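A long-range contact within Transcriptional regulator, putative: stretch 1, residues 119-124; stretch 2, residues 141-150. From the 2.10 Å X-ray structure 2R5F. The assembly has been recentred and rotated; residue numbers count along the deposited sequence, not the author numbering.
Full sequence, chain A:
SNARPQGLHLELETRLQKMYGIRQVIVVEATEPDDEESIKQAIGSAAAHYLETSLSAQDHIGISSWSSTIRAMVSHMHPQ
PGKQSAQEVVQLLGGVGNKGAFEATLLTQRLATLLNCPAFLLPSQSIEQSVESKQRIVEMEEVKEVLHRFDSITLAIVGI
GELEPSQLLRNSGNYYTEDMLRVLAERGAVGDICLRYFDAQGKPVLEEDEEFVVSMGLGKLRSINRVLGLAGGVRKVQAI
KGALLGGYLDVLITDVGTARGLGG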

ATOM      1  N   ALA A 119      -7.153 -16.275  -0.938  1.00 35.67           N
ATOM      2  CA  ALA A 119      -6.207 -15.391  -1.635  1.00 35.45           C
ATOM      3  C   ALA A 119      -6.491 -15.479  -3.118  1.00 35.49           C
ATOM      4  O   ALA A 119      -6.874 -16.527  -3.596  1.00 35.32           O
ATOM      5  N   PHE A 120      -6.320 -14.379  -3.832  1.00 35.57           N
ATOM      6  CA  PHE A 120      -6.440 -14.351  -5.299  1.00 36.82           C
ATOM      7  C   PHE A 120      -5.097 -13.804  -5.789  1.00 37.39           C
ATOM      8  O   PHE A 120      -4.737 -12.645  -5.515  1.00 36.66           O
ATOM      9  N   LEU A 121      -4.347 -14.680  -6.445  1.00 38.12           N
ATOM     10  CA  LEU A 121      -2.924 -14.513  -6.701  1.00 40.23           C
ATOM     11  C   LEU A 121      -2.628 -14.402  -8.195  1.00 41.15           C
ATOM     12  O   LEU A 121      -3.380 -14.891  -9.011  1.00 41.62           O
ATOM     13  N   LEU A 122      -1.502 -13.783  -8.524  1.00 42.78           N
ATOM     14  CA  LEU A 122      -1.024 -13.649  -9.892  1.00 44.52           C
ATOM     15  C   LEU A 122       0.366 -14.274  -9.965  1.00 46.12           C
ATOM     16  O   LEU A 122       1.383 -13.561  -9.919  1.00 46.07           O
ATOM     17  N   PRO A 123       0.414 -15.617 -10.060  1.00 47.41           N
ATOM     18  CA  PRO A 123       1.668 -16.346 -10.074  1.00 48.22           C
ATOM     19  C   PRO A 123       2.616 -15.960 -11.186  1.00 48.76           C
ATOM     20  O   PRO A 123       2.218 -15.802 -12.349  1.00 48.23           O
ATOM     21  N   SER A 124       3.851 -15.727 -10.761  1.00 49.24           N
ATOM     22  CA  SER A 124       5.028 -16.097 -11.516  1.00 49.85           C
ATOM     23  C   SER A 124       6.102 -16.593 -10.449  1.00 49.88           C
ATOM     24  O   SER A 124       5.445 -16.814  -9.180  1.00 50.01           O
ATOM     25  N   GLU A 141      -7.214 -17.328 -17.532  1.00 46.66           N
ATOM     26  CA  GLU A 141      -8.449 -17.324 -16.746  1.00 46.43           C
ATOM     27  C   GLU A 141      -8.179 -17.062 -15.267  1.00 45.40           C
ATOM     28  O   GLU A 141      -8.982 -16.438 -14.577  1.00 44.51           O
ATOM     29  N   GLU A 142      -7.048 -17.576 -14.804  1.00 44.89           N
ATOM     30  CA  GLU A 142      -6.494 -17.243 -13.501  1.00 44.96           C
ATOM     31  C   GLU A 142      -6.254 -15.759 -13.323  1.00 43.76           C
ATOM     32  O   GLU A 142      -6.482 -15.242 -12.245  1.00 43.77           O
ATOM     33  N   VAL A 143      -5.785 -15.078 -14.375  1.00 42.56           N
ATOM     34  CA  VAL A 143      -5.557 -13.630 -14.317  1.00 41.13           C
ATOM     35  C   VAL A 143      -6.874 -12.859 -14.232  1.00 40.30           C
ATOM     36  O   VAL A 143      -6.968 -11.882 -13.484  1.00 40.02           O
ATOM     37  N   LYS A 144      -7.881 -13.295 -15.003  1.00 38.95           N
ATOM     38  CA  LYS A 144      -9.205 -12.645 -15.031  1.00 37.87           C
ATOM     39  C   LYS A 144      -9.953 -12.804 -13.713  1.00 38.84           C
ATOM     40  O   LYS A 144     -10.772 -11.965 -13.357  1.00 38.83           O
ATOM     41  N   GLU A 145      -9.679 -13.906 -13.026  1.00 40.17           N
ATOM     42  CA  GLU A 145     -10.202 -14.178 -11.687  1.00 42.60           C
ATOM     43  C   GLU A 145      -9.784 -13.076 -10.687  1.00 42.76           C
ATOM     44  O   GLU A 145     -10.615 -12.538  -9.943  1.00 42.75           O
ATOM     45  N   VAL A 146      -8.503 -12.714 -10.713  1.00 42.80           N
ATOM     46  CA  VAL A 146      -7.998 -11.605  -9.919  1.00 43.74           C
ATOM     47  C   VAL A 146      -8.569 -10.281 -10.427  1.00 43.70           C
ATOM     48  O   VAL A 146      -9.065  -9.490  -9.630  1.00 43.60           O
ATOM     49  N   LEU A 147      -8.515 -10.053 -11.743  1.00 43.62           N
ATOM     50  CA  LEU A 147      -9.059  -8.815 -12.327  1.00 43.65           C
ATOM     51  C   LEU A 147     -10.512  -8.585 -11.921  1.00 44.32           C
ATOM     52  O   LEU A 147     -10.923  -7.461 -11.660  1.00 44.57           O
ATOM     53  N   HIS A 148     -11.281  -9.667 -11.867  1.00 45.77           N
ATOM     54  CA  HIS A 148     -12.673  -9.622 -11.470  1.00 46.98           C
ATOM     55  C   HIS A 148     -12.858  -9.043 -10.055  1.00 47.32           C
ATOM     56  O   HIS A 148     -13.835  -8.327  -9.771  1.00 47.69           O
ATOM     57  N   ARG A 149     -11.913  -9.360  -9.178  1.00 47.60           N
ATOM     58  CA  ARG A 149     -12.001  -8.996  -7.776  1.00 47.83           C
ATOM     59  C   ARG A 149     -11.780  -7.504  -7.519  1.00 48.22           C
ATOM     60  O   ARG A 149     -12.290  -6.983  -6.528  1.00 48.19           O
ATOM     61  N   PHE A 150     -11.039  -6.829  -8.405  1.00 48.52           N
ATOM     62  CA  PHE A 150     -10.711  -5.399  -8.229  1.00 48.73           C
ATOM     63  C   PHE A 150     -11.925  -4.561  -7.866  1.00 49.56           C
ATOM     64  O   PHE A 150     -11.839  -3.636  -7.064  1.00 49.91           O
TER

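An extended segment can pack against a helix largely through van der Waals contact, without a hydrogen bond between them, and the meeting of residues 119-124 with the helix of the second stretch is a compact example: no hydrogen bond or salt bridge joins the two, and together they bury 388 Å². On the helix, the CA-to-CB bonds of Glu142, Val146 and Arg149 point toward the first stretch. Ala119, at the start, lies out of reach. Phe120 makes the first and broadest contact. Its CA-to-CB bond points toward the helix, and with chi1 in m and chi2 at -86° the ring settles among side chains about one turn apart. Arg149, in m for chi1 and chi2, lays its aliphatic part over one ring face: Arg149 CD stands 3.9 Å from the centroid of the Phe120 ring, almost on the normal, a CH-pi contact. The guanidinium lies farther off, with Arg149 CZ 5.3 Å from that centroid, so any cation-pi attraction is weak at most; Arg149 NE and NH1 find hydrogen-bond partners elsewhere in the structure. Glu145, chi1 t, meets the ring at its edge, Glu145 CG lying 3.9 Å from Phe120 CD1. At the base of the side chain, Phe120 CB is 3.9 Å from Val146 CG2.

The CA-to-CB bond of Leu121 (m, t) points away, and the residue contributes backbone instead: Leu121 O approaches Val146 CG2 to 3.3 Å. Val146, buried and chi1 t, is thus the shared anchor of three successive residues, for Leu122 reaches it too. The CA-to-CB bond of Leu122 points sideways, but the m, t rotamer brings its end nearer, placing Leu122 CD2 3.6 Å from Val146 CB and 4.4 Å from Val143 CG2. Pro123 closes the contact more loosely, its CG 4.3 Å from OE1 of Glu142 (m, t), and Ser124 is already beyond reach.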

ATOM      1  CB  ALA A 119      -4.790 -15.824  -1.363  1.00 35.52           C
ATOM      2  CB  PHE A 120      -7.652 -13.508  -5.760  1.00 36.75           C
ATOM      3  CG  PHE A 120      -8.990 -14.088  -5.343  1.00 38.29           C
ATOM      4  CD1 PHE A 120      -9.632 -15.039  -6.122  1.00 39.35           C
ATOM      5  CD2 PHE A 120      -9.584 -13.715  -4.144  1.00 41.62           C
ATOM      6  CE1 PHE A 120     -10.867 -15.596  -5.736  1.00 41.10           C
ATOM      7  CE2 PHE A 120     -10.814 -14.264  -3.748  1.00 40.01           C
ATOM      8  CZ  PHE A 120     -11.451 -15.205  -4.543  1.00 40.63           C
ATOM      9  CB  LEU A 121      -2.143 -15.736  -6.164  1.00 39.94           C
ATOM     10  CG  LEU A 121      -2.360 -16.245  -4.735  1.00 40.24           C
ATOM     11  CD1 LEU A 121      -1.608 -17.533  -4.536  1.00 39.64           C
ATOM     12  CD2 LEU A 121      -1.924 -15.232  -3.701  1.00 36.46           C
ATOM     13  CB  LEU A 122      -0.953 -12.178 -10.305  1.00 44.31           C
ATOM     14  CG  LEU A 122      -2.236 -11.360 -10.286  1.00 44.08           C
ATOM     15  CD1 LEU A 122      -1.908  -9.878 -10.349  1.00 44.87           C
ATOM     16  CD2 LEU A 122      -3.167 -11.766 -11.420  1.00 42.46           C
ATOM     17  CB  PRO A 123       1.229 -17.807 -10.266  1.00 48.39           C
ATOM     18  CG  PRO A 123      -0.136 -17.845  -9.646  1.00 48.37           C
ATOM     19  CD  PRO A 123      -0.731 -16.543 -10.128  1.00 47.60           C
ATOM     20  CB  SER A 124       5.564 -14.892 -12.349  1.00 49.68           C
ATOM     21  OG  SER A 124       6.569 -15.479 -13.271  1.00 50.71           O
ATOM     22  CB  GLU A 141      -9.196 -18.656 -16.913  1.00 46.65           C
ATOM     23  CG  GLU A 141     -10.642 -18.473 -17.313  1.00 48.91           C
ATOM     24  CD  GLU A 141     -10.787 -17.919 -18.715  1.00 50.87           C
ATOM     25  OE1 GLU A 141     -11.656 -17.052 -18.925  1.00 51.81           O
ATOM     26  OE2 GLU A 141     -10.029 -18.355 -19.610  1.00 53.31           O
ATOM     27  CB  GLU A 142      -5.168 -17.958 -13.297  1.00 45.66           C
ATOM     28  CG  GLU A 142      -5.189 -19.450 -13.528  1.00 47.45           C
ATOM     29  CD  GLU A 142      -3.923 -20.081 -13.020  1.00 50.86           C
ATOM     30  OE1 GLU A 142      -3.288 -19.480 -12.099  1.00 54.16           O
ATOM     31  OE2 GLU A 142      -3.562 -21.156 -13.541  1.00 50.77           O
ATOM     32  CB  VAL A 143      -4.679 -13.123 -15.510  1.00 41.50           C
ATOM     33  CG1 VAL A 143      -4.702 -11.629 -15.607  1.00 40.68           C
ATOM     34  CG2 VAL A 143      -3.233 -13.623 -15.377  1.00 41.90           C
ATOM     35  CB  LYS A 144     -10.088 -13.184 -16.174  1.00 36.81           C
ATOM     36  CG  LYS A 144      -9.531 -12.990 -17.587  1.00 34.07           C
ATOM     37  CD  LYS A 144     -10.593 -13.102 -18.696  1.00 35.02           C
ATOM     38  CE  LYS A 144     -11.564 -14.287 -18.526  1.00 29.20           C
ATOM     39  NZ  LYS A 144     -12.420 -14.516 -19.772  1.00 28.25           N
ATOM     40  CB  GLU A 145      -9.712 -15.575 -11.259  1.00 43.31           C
ATOM     41  CG  GLU A 145     -10.070 -15.998  -9.852  1.00 48.72           C
ATOM     42  CD  GLU A 145     -11.245 -16.955  -9.790  1.00 53.66           C
ATOM     43  OE1 GLU A 145     -12.367 -16.486  -9.458  1.00 56.88           O
ATOM     44  OE2 GLU A 145     -11.049 -18.167 -10.066  1.00 57.10           O
ATOM     45  CB  VAL A 146      -6.452 -11.568  -9.897  1.00 43.86           C
ATOM     46  CG1 VAL A 146      -5.939 -10.293  -9.232  1.00 44.72           C
ATOM     47  CG2 VAL A 146      -5.907 -12.779  -9.183  1.00 45.01           C
ATOM     48  CB  LEU A 147      -8.951  -8.807 -13.861  1.00 42.89           C
ATOM     49  CG  LEU A 147      -7.595  -8.657 -14.547  1.00 42.81           C
ATOM     50  CD1 LEU A 147      -7.722  -8.831 -16.083  1.00 41.05           C
ATOM     51  CD2 LEU A 147      -6.912  -7.314 -14.197  1.00 42.41           C
ATOM     52  CB  HIS A 148     -13.257 -11.031 -11.565  1.00 47.33           C
ATOM     53  CG  HIS A 148     -14.688 -11.122 -11.150  1.00 50.01           C
ATOM     54  ND1 HIS A 148     -15.726 -10.755 -11.979  1.00 53.01           N
ATOM     55  CD2 HIS A 148     -15.257 -11.553  -9.999  1.00 52.57           C
ATOM     56  CE1 HIS A 148     -16.875 -10.947 -11.351  1.00 53.67           C
ATOM     57  NE2 HIS A 148     -16.618 -11.428 -10.147  1.00 52.94           N
ATOM     58  CB  ARG A 149     -11.009  -9.805  -6.935  1.00 48.12           C
ATOM     59  CG  ARG A 149     -11.004 -11.321  -7.122  1.00 47.46           C
ATOM     60  CD  ARG A 149     -12.350 -11.987  -6.853  1.00 50.19           C
ATOM     61  NE  ARG A 149     -13.125 -11.307  -5.814  1.00 53.28           N
ATOM     62  CZ  ARG A 149     -14.441 -11.446  -5.634  1.00 54.57           C
ATOM     63  NH1 ARG A 149     -15.049 -10.765  -4.660  1.00 55.22           N
ATOM     64  NH2 ARG A 149     -15.151 -12.251  -6.422  1.00 54.23           N
ATOM     65  CB  PHE A 150     -10.052  -4.786  -9.475  1.00 48.39           C
ATOM     66  CG  PHE A 150      -8.635  -5.244  -9.725  1.00 45.20           C
ATOM     67  CD1 PHE A 150      -7.988  -6.094  -8.844  1.00 45.37           C
ATOM     68  CD2 PHE A 150      -7.957  -4.809 -10.851  1.00 44.15           C
ATOM     69  CE1 PHE A 150      -6.683  -6.522  -9.087  1.00 44.10           C
ATOM     70  CE2 PHE A 150      -6.653  -5.219 -11.115  1.00 43.09           C
ATOM     71  CZ  PHE A 150      -6.015  -6.074 -10.234  1.00 45.19           C
TER